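Local coordinates for archaeal Sm-like protein AF-Sm2 (Archaeoglobus fulgidus, PDB 1LJO), which probably binds RNA and assembles into a six-subunit complex, at residues E21-E26 and G66-L71. Sequence-based numbering, arbitrary orientation.
Sequences EMKGEE and GNNVVL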
loop_
_atom_site.group_PDB
_atom_site.type_symbol
_atom_site.label_atom_id
_atom_site.label_comp_id
_atom_site.label_asym_id
_atom_site.label_seq_id
_atom_site.Cartn_x
_atom_site.Cartn_y
_atom_site.Cartn_z
ATOM N N GLU A 21 -11.467 10.983 0.892
ATOM C CA GLU A 21 -10.304 11.123 1.757
ATOM C C GLU A 21 -9.233 10.202 1.179
ATOM O O GLU A 21 -9.472 9.006 0.996
ATOM C CB GLU A 21 -10.632 10.712 3.193
ATOM C CG GLU A 21 -9.406 10.643 4.086
ATOM C CD GLU A 21 -9.758 10.440 5.544
ATOM O OE1 GLU A 21 -10.546 9.519 5.844
ATOM O OE2 GLU A 21 -9.239 11.202 6.389
ATOM N N MET A 22 -8.067 10.767 0.877
ATOM C CA MET A 22 -6.961 10.003 0.305
ATOM C C MET A 22 -5.894 9.736 1.351
ATOM O O MET A 22 -5.657 10.560 2.238
ATOM C CB MET A 22 -6.321 10.764 -0.862
ATOM C CG MET A 22 -7.246 11.075 -2.022
ATOM S SD MET A 22 -7.868 9.595 -2.850
ATOM C CE MET A 22 -6.391 9.025 -3.701
ATOM N N LYS A 23 -5.234 8.593 1.227
ATOM C CA LYS A 23 -4.187 8.212 2.163
ATOM C C LYS A 23 -3.014 9.193 2.135
ATOM O O LYS A 23 -2.501 9.585 3.185
ATOM C CB LYS A 23 -3.709 6.793 1.844
ATOM C CG LYS A 23 -2.707 6.228 2.827
ATOM C CD LYS A 23 -2.608 4.715 2.692
ATOM C CE LYS A 23 -2.237 4.295 1.278
ATOM N NZ LYS A 23 -2.268 2.817 1.106
ATOM N N GLY A 24 -2.598 9.598 0.939
ATOM C CA GLY A 24 -1.490 10.532 0.820
ATOM C C GLY A 24 -1.925 11.983 0.682
ATOM O O GLY A 24 -1.285 12.766 -0.026
ATOM N N GLU A 25 -3.010 12.340 1.364
ATOM C CA GLU A 25 -3.544 13.701 1.324
ATOM C C GLU A 25 -4.150 14.077 2.676
ATOM O O GLU A 25 -4.910 13.306 3.259
ATOM C CB GLU A 25 -4.607 13.809 0.228
ATOM C CG GLU A 25 -4.225 14.712 -0.937
ATOM C CD GLU A 25 -4.534 16.173 -0.670
ATOM O OE1 GLU A 25 -5.730 16.513 -0.558
ATOM O OE2 GLU A 25 -3.585 16.982 -0.570
ATOM N N GLU A 26 -3.814 15.264 3.174
ATOM C CA GLU A 26 -4.329 15.720 4.462
ATOM C C GLU A 26 -5.687 16.419 4.355
ATOM O O GLU A 26 -6.450 16.465 5.321
ATOM C CB GLU A 26 -3.301 16.640 5.131
ATOM C CG GLU A 26 -2.732 17.715 4.219
ATOM C CD GLU A 26 -1.454 18.328 4.769
ATOM O OE1 GLU A 26 -0.478 17.576 4.980
ATOM O OE2 GLU A 26 -1.421 19.559 4.987
ATOM N N GLY A 66 -7.076 4.581 -7.101
ATOM C CA GLY A 66 -7.892 3.733 -6.249
ATOM C C GLY A 66 -7.281 3.130 -4.993
ATOM O O GLY A 66 -7.910 3.148 -3.933
ATOM N N ASN A 67 -6.070 2.594 -5.072
ATOM C CA ASN A 67 -5.515 1.989 -3.869
ATOM C C ASN A 67 -5.119 3.012 -2.812
ATOM O O ASN A 67 -4.741 2.638 -1.710
ATOM C CB ASN A 67 -4.330 1.076 -4.190
ATOM C CG ASN A 67 -3.175 1.813 -4.792
ATOM O OD1 ASN A 67 -3.222 2.221 -5.950
ATOM N ND2 ASN A 67 -2.119 1.996 -4.005
ATOM N N ASN A 68 -5.204 4.297 -3.140
ATOM C CA ASN A 68 -4.878 5.329 -2.157
ATOM C C ASN A 68 -6.120 6.068 -1.672
ATOM O O ASN A 68 -6.043 7.032 -0.893
ATOM C CB ASN A 68 -3.823 6.286 -2.709
ATOM C CG ASN A 68 -2.453 5.631 -2.764
ATOM O OD1 ASN A 68 -2.054 4.954 -1.820
ATOM N ND2 ASN A 68 -1.737 5.819 -3.862
ATOM N N VAL A 69 -7.273 5.591 -2.127
ATOM C CA VAL A 69 -8.549 6.150 -1.693
ATOM C C VAL A 69 -8.817 5.499 -0.342
ATOM O O VAL A 69 -8.634 4.291 -0.189
ATOM C CB VAL A 69 -9.709 5.758 -2.640
ATOM C CG1 VAL A 69 -11.046 6.093 -1.987
ATOM C CG2 VAL A 69 -9.580 6.502 -3.965
ATOM N N VAL A 70 -9.223 6.291 0.643
ATOM C CA VAL A 70 -9.520 5.743 1.962
ATOM C C VAL A 70 -11.024 5.632 2.174
ATOM O O VAL A 70 -11.548 4.559 2.493
ATOM C CB VAL A 70 -8.924 6.626 3.093
ATOM C CG1 VAL A 70 -9.366 6.095 4.460
ATOM C CG2 VAL A 70 -7.397 6.632 2.998
ATOM N N LEU A 71 -11.719 6.742 1.965
ATOM C CA LEU A 71 -13.156 6.794 2.175
ATOM C C LEU A 71 -13.845 7.670 1.130
ATOM O O LEU A 71 -13.311 8.703 0.729
ATOM C CB LEU A 71 -13.420 7.331 3.593
ATOM C CG LEU A 71 -14.839 7.555 4.130
ATOM C CD1 LEU A 71 -14.775 7.767 5.649
ATOM C CD2 LEU A 71 -15.471 8.762 3.458
#
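The Met22 side chain bends toward the partner strand: CG lies anti to the carbonyl carbon (chi1 -60°), and bends at chi2 and chi3 carry the thioether to Val69 and Asn68. Its SD sits 3.7 Å from Val69 CG2, on the face both side chains share, while CE comes to 3.5 Å from Asn68 O. An alanine at Met22 would probably loosen this face, since the contacts of SD and CE with Val69 and Asn68 would be lost. Lys23 and Val70 meet on the other side, where Val70 CG2 lies 3.4 Å from Lys23 N. The extended Glu21 chain crosses Val70 obliquely. Lys23 CE lies 3.2 Å from OD1 of Asn68 in the same chain, whereas NZ hydrogen-bonds to Asn68 OD1 of a second subunit; the Asn68 amide is itself hydrogen-bonded to Lys23 and Val69 of a third. In the backbone, Lys23 N donates to Asn68 O at 2.8 Å, almost straight (172°). Glu21 O takes Val70 N at 2.7 Å and, weakly, Leu71 N. Two residues facing one define a classic beta bulge, here in the antiparallel pairing of strands 17-22 and 69-74 within the strongly bent Sm-fold sheet, which Leu71 continues into the second subunit.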